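Thiamin pyrophosphokinase family protein (Enterococcus faecalis, PDB 3MEL) probably transfers a pyrophosphate group from ATP to thiamine, making thiamine diphosphate, and binds thiamine diphosphate and magnesium. Local coordinates at residues D24-L34 with P42-L53; Y145-L156 with S189-A198. All coordinates share one frame; numbering follows the deposited sequence.

Interaction 1: D24-L34 with P42-L53; sequences DYFVGIDRGCL and PLQLAVGDFDSL
Gly-28 and Val-47 lie on two parallel strands, 26-29 and 45-48, whose axes run 25° apart and approach to 4.7 Å. Backbone hydrogen bonds establish the register: Gly-28 N to Leu-45 O (2.7 Å), Val-47 N to Gly-28 O (3.0 Å) and Asp-30 N to Val-47 O (2.7 Å). Where the pairing begins, Phe-26 O accepts from both Gln-44 N and Leu-45 N, two donors sharing one carbonyl oxygen.

Apolar packing differs between the two sheet faces. On one, Val-27 CG1 runs alongside Leu-45 CD2, the two side chains extending in the same direction, and Leu-45 CD2 also meets the Tyr-25 ring at its edge. On the other, Cys-33 reaches back from helix 32-37; its SG, set anti to the carbonyl carbon (chi1 -67°), is thereby placed 3.5 Å from Ala-46 CB and at the edge of the Phe-50 ring, a sulfur-aromatic contact. Near the strand starts, Pro-42 CD sits over the Phe-26 ring centre, 3.8 Å from the centroid, a CH-pi contact.

Polar and charged groups gather beyond the strand ends. Asp-30 OD1 accepts from Phe-50 N (2.9 Å), met on the syn side but 32° out of the carboxylate plane, and more weakly from Asp-49 N; it also lies over one face of the Phe-50 ring. Asp-30 OD2 comes within 3.8 Å of Asp-49 OD1, and Asp-51 and Asp-79 lie close by, a cluster of acids consistent with magnesium binding. Asp-49 OD1 closes an Asx turn with Asp-51 N, while its OD2 forms a salt bridge with Lys-75.

This is a beta-alpha-beta crossover through helix 32-37. Strand 3-7 pairs with 26-29 on its other side; helix 79-90 covers Ile-29 and Val-47, and helix 57-64 covers Cys-33 and Ala-46.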
loop_
_atom_site.group_PDB
_atom_site.type_symbol
_atom_site.label_atom_id
_atom_site.label_comp_id
_atom_site.label_asym_id
_atom_site.label_seq_id
_atom_site.Cartn_x
_atom_site.Cartn_y
_atom_site.Cartn_z
ATOM N N ASP A 24 8.269 -3.078 -26.063
ATOM C CA ASP A 24 8.132 -3.898 -27.259
ATOM C C ASP A 24 6.737 -4.512 -27.372
ATOM O O ASP A 24 6.478 -5.289 -28.287
ATOM C CB ASP A 24 9.132 -5.050 -27.218
ATOM C CG ASP A 24 10.551 -4.582 -27.084
ATOM O OD1 ASP A 24 10.996 -3.763 -27.913
ATOM O OD2 ASP A 24 11.227 -5.040 -26.144
ATOM N N TYR A 25 5.850 -4.172 -26.442
ATOM C CA TYR A 25 4.548 -4.810 -26.355
ATOM C C TYR A 25 3.711 -4.016 -25.363
ATOM O O TYR A 25 4.154 -3.756 -24.249
ATOM C CB TYR A 25 4.720 -6.251 -25.867
ATOM C CG TYR A 25 3.529 -7.162 -26.087
ATOM C CD1 TYR A 25 3.113 -7.493 -27.375
ATOM C CD2 TYR A 25 2.827 -7.717 -25.007
ATOM C CE1 TYR A 25 2.026 -8.330 -27.583
ATOM C CE2 TYR A 25 1.746 -8.564 -25.210
ATOM C CZ TYR A 25 1.355 -8.863 -26.499
ATOM O OH TYR A 25 0.285 -9.694 -26.725
ATOM N N PHE A 26 2.504 -3.626 -25.763
ATOM C CA PHE A 26 1.646 -2.830 -24.897
ATOM C C PHE A 26 0.384 -3.591 -24.520
ATOM O O PHE A 26 -0.326 -4.105 -25.386
ATOM C CB PHE A 26 1.285 -1.501 -25.559
ATOM C CG PHE A 26 2.456 -0.579 -25.752
ATOM C CD1 PHE A 26 2.490 0.659 -25.142
ATOM C CD2 PHE A 26 3.527 -0.945 -26.558
ATOM C CE1 PHE A 26 3.560 1.525 -25.332
ATOM C CE2 PHE A 26 4.597 -0.089 -26.750
ATOM C CZ PHE A 26 4.613 1.147 -26.125
ATOM N N VAL A 27 0.108 -3.642 -23.216
ATOM C CA VAL A 27 -0.972 -4.448 -22.658
ATOM C C VAL A 27 -1.974 -3.576 -21.916
ATOM O O VAL A 27 -1.618 -2.871 -20.991
ATOM C CB VAL A 27 -0.424 -5.510 -21.697
ATOM C CG1 VAL A 27 -1.539 -6.442 -21.227
ATOM C CG2 VAL A 27 0.654 -6.311 -22.368
ATOM N N GLY A 28 -3.232 -3.624 -22.339
ATOM C CA GLY A 28 -4.287 -2.893 -21.676
ATOM C C GLY A 28 -4.986 -3.822 -20.707
ATOM O O GLY A 28 -5.148 -5.012 -20.972
ATOM N N ILE A 29 -5.389 -3.285 -19.566
ATOM C CA ILE A 29 -6.147 -4.054 -18.596
ATOM C C ILE A 29 -7.464 -3.342 -18.352
ATOM O O ILE A 29 -7.483 -2.227 -17.836
ATOM C CB ILE A 29 -5.377 -4.189 -17.283
ATOM C CG1 ILE A 29 -3.995 -4.804 -17.546
ATOM C CG2 ILE A 29 -6.161 -5.016 -16.312
ATOM C CD1 ILE A 29 -3.101 -4.880 -16.330
ATOM N N ASP A 30 -8.566 -3.971 -18.754
ATOM C CA ASP A 30 -9.880 -3.364 -18.587
ATOM C C ASP A 30 -9.855 -1.936 -19.122
ATOM O O ASP A 30 -9.535 -1.698 -20.276
ATOM C CB ASP A 30 -10.297 -3.342 -17.109
ATOM C CG ASP A 30 -11.385 -4.336 -16.788
ATOM O OD1 ASP A 30 -11.558 -5.306 -17.545
ATOM O OD2 ASP A 30 -12.067 -4.160 -15.760
ATOM N N ARG A 31 -10.186 -0.992 -18.259
ATOM C CA ARG A 31 -10.329 0.392 -18.642
ATOM C C ARG A 31 -8.977 1.032 -19.026
ATOM O O ARG A 31 -8.921 2.099 -19.652
ATOM C CB ARG A 31 -11.033 1.137 -17.508
ATOM C CG ARG A 31 -11.554 2.478 -17.905
ATOM C CD ARG A 31 -12.919 2.800 -17.324
ATOM N NE ARG A 31 -13.340 4.046 -17.953
ATOM C CZ ARG A 31 -14.098 4.104 -19.042
ATOM N NH1 ARG A 31 -14.561 2.985 -19.580
ATOM N NH2 ARG A 31 -14.410 5.278 -19.580
ATOM N N GLY A 32 -7.886 0.359 -18.673
ATOM C CA GLY A 32 -6.567 0.788 -19.095
ATOM C C GLY A 32 -6.361 0.681 -20.599
ATOM O O GLY A 32 -5.496 1.367 -21.165
ATOM N N CYS A 33 -7.143 -0.188 -21.237
ATOM C CA CYS A 33 -7.172 -0.304 -22.690
ATOM C C CYS A 33 -7.563 1.024 -23.353
ATOM O O CYS A 33 -6.963 1.419 -24.347
ATOM C CB CYS A 33 -8.127 -1.411 -23.132
ATOM S SG CYS A 33 -7.656 -3.118 -22.713
ATOM N N LEU A 34 -8.554 1.719 -22.804
ATOM C CA LEU A 34 -8.951 3.015 -23.356
ATOM C C LEU A 34 -7.899 4.091 -23.094
ATOM O O LEU A 34 -7.626 4.936 -23.957
ATOM C CB LEU A 34 -10.293 3.457 -22.782
ATOM C CG LEU A 34 -11.414 2.432 -22.969
ATOM C CD1 LEU A 34 -12.539 2.613 -21.939
ATOM C CD2 LEU A 34 -11.938 2.446 -24.416
ATOM N N PRO A 42 0.065 2.288 -28.566
ATOM C CA PRO A 42 -0.445 1.004 -29.079
ATOM C C PRO A 42 -1.248 0.190 -28.046
ATOM O O PRO A 42 -1.191 0.432 -26.837
ATOM C CB PRO A 42 0.832 0.242 -29.490
ATOM C CG PRO A 42 1.908 1.260 -29.535
ATOM C CD PRO A 42 1.533 2.304 -28.518
ATOM N N LEU A 43 -2.019 -0.764 -28.551
ATOM C CA LEU A 43 -2.754 -1.704 -27.715
ATOM C C LEU A 43 -2.618 -3.003 -28.438
ATOM O O LEU A 43 -3.196 -3.175 -29.491
ATOM C CB LEU A 43 -4.231 -1.323 -27.618
ATOM C CG LEU A 43 -5.166 -2.305 -26.917
ATOM C CD1 LEU A 43 -4.743 -2.523 -25.469
ATOM C CD2 LEU A 43 -6.611 -1.824 -26.999
ATOM N N GLN A 44 -1.825 -3.910 -27.903
ATOM C CA GLN A 44 -1.582 -5.154 -28.601
ATOM C C GLN A 44 -2.200 -6.351 -27.881
ATOM O O GLN A 44 -2.380 -7.420 -28.483
ATOM C CB GLN A 44 -0.085 -5.351 -28.817
ATOM C CG GLN A 44 0.526 -4.284 -29.695
ATOM C CD GLN A 44 2.011 -4.211 -29.532
ATOM O OE1 GLN A 44 2.761 -4.795 -30.294
ATOM N NE2 GLN A 44 2.444 -3.519 -28.508
ATOM N N LEU A 45 -2.513 -6.163 -26.600
ATOM C CA LEU A 45 -3.155 -7.200 -25.786
ATOM C C LEU A 45 -4.170 -6.557 -24.842
ATOM O O LEU A 45 -3.804 -5.703 -24.038
ATOM C CB LEU A 45 -2.108 -7.997 -25.004
ATOM C CG LEU A 45 -2.551 -9.160 -24.111
ATOM C CD1 LEU A 45 -3.229 -10.255 -24.919
ATOM C CD2 LEU A 45 -1.362 -9.723 -23.325
ATOM N N ALA A 46 -5.446 -6.934 -24.972
ATOM C CA ALA A 46 -6.499 -6.398 -24.096
ATOM C C ALA A 46 -7.040 -7.471 -23.137
ATOM O O ALA A 46 -7.466 -8.540 -23.574
ATOM C CB ALA A 46 -7.606 -5.789 -24.910
ATOM N N VAL A 47 -6.994 -7.197 -21.832
ATOM C CA VAL A 47 -7.341 -8.205 -20.826
ATOM C C VAL A 47 -8.301 -7.715 -19.737
ATOM O O VAL A 47 -8.222 -6.582 -19.262
ATOM C CB VAL A 47 -6.086 -8.769 -20.132
ATOM C CG1 VAL A 47 -6.362 -10.176 -19.635
ATOM C CG2 VAL A 47 -4.931 -8.790 -21.080
ATOM N N GLY A 48 -9.201 -8.597 -19.327
ATOM C CA GLY A 48 -10.173 -8.243 -18.314
ATOM C C GLY A 48 -11.537 -8.815 -18.594
ATOM O O GLY A 48 -11.685 -9.659 -19.455
ATOM N N ASP A 49 -12.533 -8.362 -17.847
ATOM C CA ASP A 49 -13.904 -8.801 -18.044
ATOM C C ASP A 49 -14.636 -7.630 -18.657
ATOM O O ASP A 49 -15.737 -7.756 -19.183
ATOM C CB ASP A 49 -14.532 -9.224 -16.719
ATOM C CG ASP A 49 -14.158 -8.307 -15.575
ATOM O OD1 ASP A 49 -14.517 -7.117 -15.634
ATOM O OD2 ASP A 49 -13.516 -8.771 -14.606
ATOM N N PHE A 50 -13.980 -6.482 -18.584
ATOM C CA PHE A 50 -14.417 -5.280 -19.273
ATOM C C PHE A 50 -15.790 -4.820 -18.829
ATOM O O PHE A 50 -16.474 -4.126 -19.570
ATOM C CB PHE A 50 -14.353 -5.470 -20.802
ATOM C CG PHE A 50 -12.963 -5.734 -21.319
ATOM C CD1 PHE A 50 -12.085 -4.701 -21.528
ATOM C CD2 PHE A 50 -12.534 -7.020 -21.572
ATOM C CE1 PHE A 50 -10.815 -4.939 -21.986
ATOM C CE2 PHE A 50 -11.255 -7.262 -22.031
ATOM C CZ PHE A 50 -10.399 -6.220 -22.233
ATOM N N ASP A 51 -16.175 -5.189 -17.610
ATOM C CA ASP A 51 -17.467 -4.779 -17.067
ATOM C C ASP A 51 -17.492 -3.286 -16.758
ATOM O O ASP A 51 -18.549 -2.663 -16.689
ATOM C CB ASP A 51 -17.875 -5.628 -15.837
ATOM C CG ASP A 51 -16.894 -5.501 -14.650
ATOM O OD1 ASP A 51 -15.957 -4.651 -14.683
ATOM O OD2 ASP A 51 -17.079 -6.267 -13.670
ATOM N N SER A 52 -16.324 -2.696 -16.587
ATOM C CA SER A 52 -16.292 -1.272 -16.362
ATOM C C SER A 52 -16.583 -0.496 -17.668
ATOM O O SER A 52 -16.909 0.692 -17.635
ATOM C CB SER A 52 -14.965 -0.879 -15.703
ATOM O OG SER A 52 -14.145 -0.132 -16.574
ATOM N N LEU A 53 -16.503 -1.174 -18.815
ATOM C CA LEU A 53 -16.663 -0.509 -20.115
ATOM C C LEU A 53 -18.074 -0.525 -20.721
ATOM O O LEU A 53 -18.807 -1.504 -20.611
ATOM C CB LEU A 53 -15.675 -1.076 -21.140
ATOM C CG LEU A 53 -14.176 -0.833 -20.970
ATOM C CD1 LEU A 53 -13.650 -1.628 -19.797
ATOM C CD2 LEU A 53 -13.453 -1.220 -22.247
#

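Interaction 2: Y145-L156 with S189-A198; sequences YIVPKEPDKEYL and SNEFIEEAAA
Leu-156 and Phe-192 meet at about a right angle and, with Lys-149, bury the most surface here. The Phe-192 ring is covered on both faces. Lys-149 CB stands over its centre, 3.6 Å from the centroid and 1° off the normal, whereas Leu-156 CD2 lies over the opposite face, offset toward the rim. Both are CH-pi contacts. With CG anti to the backbone N (chi1 178°), the Lys-149 chain continues across the ring, bringing CG to 3.7 Å from Phe-192 CD2.

Leu-156 CD2 also touches Ala-197 CB at 3.7 Å. Its backbone N donates to Asn-190 O (2.7 Å), and Asn-190 N returns a weak bond to Leu-156 O.

A second antiparallel pairing holds the other end. Val-147 and Ala-197 form a hydrogen-bonded pair through Val-147 N to Ala-197 O (2.8 Å) and Ala-197 N to Val-147 O (3.1 Å). Beyond it, Lys-149 N reaches Glu-195 O (2.7 Å), nearly straight at 171°. The two pairings belong to different sheets, and Phe-192 lies in the loop between strands 185-190 and 196-200. Tyr-155 makes a cation-pi contact with Arg-105 of the second subunit, and Ser-189 N bonds to Asp-107 of that subunit.

The chemistry is thus backbone hydrogen bonding combined with aliphatic-aromatic packing: the methylenes of Lys-149 meet the ring, while its ammonium group turns to Lys-153 O in its own segment.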
loop_
_atom_site.group_PDB
_atom_site.type_symbol
_atom_site.label_atom_id
_atom_site.label_comp_id
_atom_site.label_asym_id
_atom_site.label_seq_id
_atom_site.Cartn_x
_atom_site.Cartn_y
_atom_site.Cartn_z
ATOM N N TYR A 145 23.148 -6.899 -4.287
ATOM C CA TYR A 145 22.633 -6.105 -5.393
ATOM C C TYR A 145 23.134 -4.667 -5.444
ATOM O O TYR A 145 23.506 -4.076 -4.422
ATOM C CB TYR A 145 21.097 -6.123 -5.370
ATOM C CG TYR A 145 20.547 -7.526 -5.376
ATOM C CD1 TYR A 145 20.707 -8.337 -6.482
ATOM C CD2 TYR A 145 19.891 -8.049 -4.275
ATOM C CE1 TYR A 145 20.232 -9.619 -6.498
ATOM C CE2 TYR A 145 19.414 -9.336 -4.285
ATOM C CZ TYR A 145 19.592 -10.118 -5.406
ATOM O OH TYR A 145 19.127 -11.413 -5.451
ATOM N N ILE A 146 23.157 -4.118 -6.655
ATOM C CA ILE A 146 23.342 -2.687 -6.839
ATOM C C ILE A 146 22.000 -2.095 -7.259
ATOM O O ILE A 146 21.266 -2.685 -8.049
ATOM C CB ILE A 146 24.457 -2.358 -7.869
ATOM C CG1 ILE A 146 24.202 -3.121 -9.174
ATOM C CG2 ILE A 146 25.823 -2.698 -7.286
ATOM C CD1 ILE A 146 25.275 -2.951 -10.270
ATOM N N VAL A 147 21.665 -0.944 -6.701
ATOM C CA VAL A 147 20.380 -0.330 -6.958
ATOM C C VAL A 147 20.602 1.028 -7.603
ATOM O O VAL A 147 20.840 2.017 -6.907
ATOM C CB VAL A 147 19.584 -0.165 -5.653
ATOM C CG1 VAL A 147 18.265 0.536 -5.915
ATOM C CG2 VAL A 147 19.370 -1.523 -4.990
ATOM N N PRO A 148 20.534 1.083 -8.941
ATOM C CA PRO A 148 20.828 2.346 -9.627
ATOM C C PRO A 148 19.734 3.375 -9.357
ATOM O O PRO A 148 18.553 3.059 -9.498
ATOM C CB PRO A 148 20.843 1.951 -11.116
ATOM C CG PRO A 148 20.909 0.444 -11.131
ATOM C CD PRO A 148 20.196 0.009 -9.884
ATOM N N LYS A 149 20.115 4.588 -8.981
ATOM C CA LYS A 149 19.125 5.609 -8.713
ATOM C C LYS A 149 18.349 6.033 -9.958
ATOM O O LYS A 149 18.916 6.228 -11.039
ATOM C CB LYS A 149 19.770 6.832 -8.096
ATOM C CG LYS A 149 18.787 7.947 -7.838
ATOM C CD LYS A 149 19.517 9.194 -7.434
ATOM C CE LYS A 149 18.636 10.402 -7.542
ATOM N NZ LYS A 149 17.852 10.529 -6.305
ATOM N N GLU A 150 17.037 6.172 -9.787
ATOM C CA GLU A 150 16.169 6.768 -10.793
ATOM C C GLU A 150 16.268 8.286 -10.718
ATOM O O GLU A 150 16.097 8.873 -9.648
ATOM C CB GLU A 150 14.733 6.284 -10.619
ATOM C CG GLU A 150 14.610 4.800 -10.898
ATOM C CD GLU A 150 13.167 4.319 -10.957
ATOM O OE1 GLU A 150 12.256 5.172 -10.788
ATOM O OE2 GLU A 150 12.953 3.093 -11.178
ATOM N N PRO A 151 16.564 8.925 -11.861
ATOM C CA PRO A 151 16.943 10.346 -11.896
ATOM C C PRO A 151 15.904 11.289 -11.284
ATOM O O PRO A 151 16.293 12.275 -10.652
ATOM C CB PRO A 151 17.110 10.631 -13.385
ATOM C CG PRO A 151 17.255 9.298 -14.024
ATOM C CD PRO A 151 16.506 8.325 -13.205
ATOM N N ASP A 152 14.617 10.987 -11.456
ATOM C CA ASP A 152 13.537 11.848 -10.952
ATOM C C ASP A 152 13.098 11.575 -9.494
ATOM O O ASP A 152 12.161 12.195 -9.001
ATOM C CB ASP A 152 12.313 11.751 -11.867
ATOM C CG ASP A 152 11.400 10.585 -11.496
ATOM O OD1 ASP A 152 11.873 9.416 -11.502
ATOM O OD2 ASP A 152 10.208 10.833 -11.190
ATOM N N LYS A 153 13.773 10.662 -8.806
ATOM C CA LYS A 153 13.333 10.231 -7.484
ATOM C C LYS A 153 14.224 10.778 -6.361
ATOM O O LYS A 153 15.408 10.967 -6.559
ATOM C CB LYS A 153 13.285 8.703 -7.428
ATOM C CG LYS A 153 12.387 8.053 -8.458
ATOM C CD LYS A 153 10.916 8.355 -8.203
ATOM C CE LYS A 153 9.990 7.424 -9.003
ATOM N NZ LYS A 153 10.035 7.647 -10.481
ATOM N N GLU A 154 13.651 11.014 -5.183
ATOM C CA GLU A 154 14.396 11.547 -4.040
ATOM C C GLU A 154 14.695 10.519 -2.943
ATOM O O GLU A 154 15.703 10.634 -2.243
ATOM C CB GLU A 154 13.647 12.734 -3.421
ATOM C CG GLU A 154 13.257 13.812 -4.428
ATOM C CD GLU A 154 12.057 14.650 -3.979
ATOM O OE1 GLU A 154 12.049 15.872 -4.280
ATOM O OE2 GLU A 154 11.125 14.086 -3.339
ATOM N N TYR A 155 13.824 9.525 -2.791
ATOM C CA TYR A 155 13.897 8.630 -1.645
ATOM C C TYR A 155 14.174 7.182 -2.024
ATOM O O TYR A 155 13.905 6.764 -3.143
ATOM C CB TYR A 155 12.624 8.755 -0.809
ATOM C CG TYR A 155 12.377 10.176 -0.335
ATOM C CD1 TYR A 155 13.195 10.758 0.638
ATOM C CD2 TYR A 155 11.336 10.938 -0.856
ATOM C CE1 TYR A 155 12.986 12.045 1.070
ATOM C CE2 TYR A 155 11.116 12.235 -0.422
ATOM C CZ TYR A 155 11.945 12.781 0.545
ATOM O OH TYR A 155 11.746 14.076 0.982
ATOM N N LEU A 156 14.739 6.435 -1.085
ATOM C CA LEU A 156 15.007 5.017 -1.263
ATOM C C LEU A 156 14.421 4.252 -0.069
ATOM O O LEU A 156 14.426 4.737 1.055
ATOM C CB LEU A 156 16.518 4.783 -1.373
ATOM C CG LEU A 156 17.074 3.355 -1.456
ATOM C CD1 LEU A 156 16.535 2.566 -2.667
ATOM C CD2 LEU A 156 18.594 3.369 -1.439
ATOM N N SER A 189 12.204 6.361 3.466
ATOM C CA SER A 189 12.823 7.692 3.537
ATOM C C SER A 189 14.349 7.675 3.627
ATOM O O SER A 189 14.970 8.647 4.023
ATOM C CB SER A 189 12.210 8.523 4.665
ATOM O OG SER A 189 10.786 8.468 4.602
ATOM N N ASN A 190 14.949 6.567 3.232
ATOM C CA ASN A 190 16.382 6.544 3.004
ATOM C C ASN A 190 16.721 7.377 1.755
ATOM O O ASN A 190 15.838 7.705 0.972
ATOM C CB ASN A 190 16.858 5.102 2.853
ATOM C CG ASN A 190 18.310 4.947 3.179
ATOM O OD1 ASN A 190 19.046 5.926 3.197
ATOM N ND2 ASN A 190 18.739 3.719 3.447
ATOM N N GLU A 191 17.990 7.742 1.583
ATOM C CA GLU A 191 18.422 8.517 0.414
ATOM C C GLU A 191 19.684 7.949 -0.229
ATOM O O GLU A 191 20.477 7.256 0.408
ATOM C CB GLU A 191 18.655 9.980 0.773
ATOM C CG GLU A 191 17.431 10.729 1.239
ATOM C CD GLU A 191 17.761 12.149 1.679
ATOM O OE1 GLU A 191 18.868 12.623 1.365
ATOM O OE2 GLU A 191 16.923 12.802 2.334
ATOM N N PHE A 192 19.845 8.241 -1.515
ATOM C CA PHE A 192 21.064 7.917 -2.230
ATOM C C PHE A 192 22.115 8.958 -1.891
ATOM O O PHE A 192 21.806 10.149 -1.803
ATOM C CB PHE A 192 20.815 7.944 -3.730
ATOM C CG PHE A 192 20.075 6.749 -4.240
ATOM C CD1 PHE A 192 20.762 5.598 -4.604
ATOM C CD2 PHE A 192 18.689 6.769 -4.360
ATOM C CE1 PHE A 192 20.087 4.491 -5.077
ATOM C CE2 PHE A 192 18.005 5.661 -4.834
ATOM C CZ PHE A 192 18.704 4.519 -5.188
ATOM N N ILE A 193 23.354 8.519 -1.689
ATOM C CA ILE A 193 24.451 9.470 -1.596
ATOM C C ILE A 193 25.221 9.501 -2.924
ATOM O O ILE A 193 25.751 10.539 -3.325
ATOM C CB ILE A 193 25.378 9.218 -0.378
ATOM C CG1 ILE A 193 25.956 7.805 -0.405
ATOM C CG2 ILE A 193 24.639 9.482 0.943
ATOM C CD1 ILE A 193 26.856 7.513 0.788
ATOM N N GLU A 194 25.250 8.367 -3.618
ATOM C CA GLU A 194 25.842 8.310 -4.951
ATOM C C GLU A 194 24.740 8.168 -6.004
ATOM O O GLU A 194 23.598 8.585 -5.785
ATOM C CB GLU A 194 26.814 7.133 -5.060
ATOM C CG GLU A 194 27.887 7.096 -3.981
ATOM C CD GLU A 194 28.662 5.792 -3.994
ATOM O OE1 GLU A 194 28.170 4.819 -4.619
ATOM O OE2 GLU A 194 29.759 5.748 -3.385
ATOM N N GLU A 195 25.081 7.569 -7.141
ATOM C CA GLU A 195 24.090 7.299 -8.169
ATOM C C GLU A 195 23.574 5.867 -8.019
ATOM O O GLU A 195 22.680 5.420 -8.757
ATOM C CB GLU A 195 24.693 7.522 -9.561
ATOM C CG GLU A 195 25.323 8.911 -9.747
ATOM C CD GLU A 195 24.373 10.051 -9.386
ATOM O OE1 GLU A 195 23.272 10.123 -9.986
ATOM O OE2 GLU A 195 24.735 10.875 -8.508
ATOM N N ALA A 196 24.143 5.149 -7.058
ATOM C CA ALA A 196 23.760 3.769 -6.838
ATOM C C ALA A 196 23.929 3.442 -5.382
ATOM O O ALA A 196 24.840 3.949 -4.734
ATOM C CB ALA A 196 24.604 2.828 -7.686
ATOM N N ALA A 197 23.046 2.597 -4.863
ATOM C CA ALA A 197 23.202 2.079 -3.515
ATOM C C ALA A 197 23.438 0.586 -3.639
ATOM O O ALA A 197 23.385 0.041 -4.735
ATOM C CB ALA A 197 21.986 2.376 -2.691
ATOM N N ALA A 198 23.738 -0.074 -2.530
ATOM C CA ALA A 198 23.878 -1.522 -2.554
ATOM C C ALA A 198 23.323 -2.145 -1.273
ATOM O O ALA A 198 23.185 -1.463 -0.257
ATOM C CB ALA A 198 25.324 -1.918 -2.772
#

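How the interactions relate
Interaction 1 comes first along the chain and lies in the catalytic part, interaction 2 in the part assigned to vitamin B1 binding. The two sit on opposite sides of the chain's centre, with centres 32 Å apart and nearest atoms about 17 Å apart. Both nevertheless reach one mixed sheet: strands 26-29 and 45-48 lie in its parallel part, strands 155-160 and 185-190 at its far antiparallel end. Interaction 2 also connects this sheet with the three-stranded antiparallel one through strands 144-148 and 196-200. The magnesium-binding region and the distant beta structure therefore share a continuous sheet without direct contact between the two interactions.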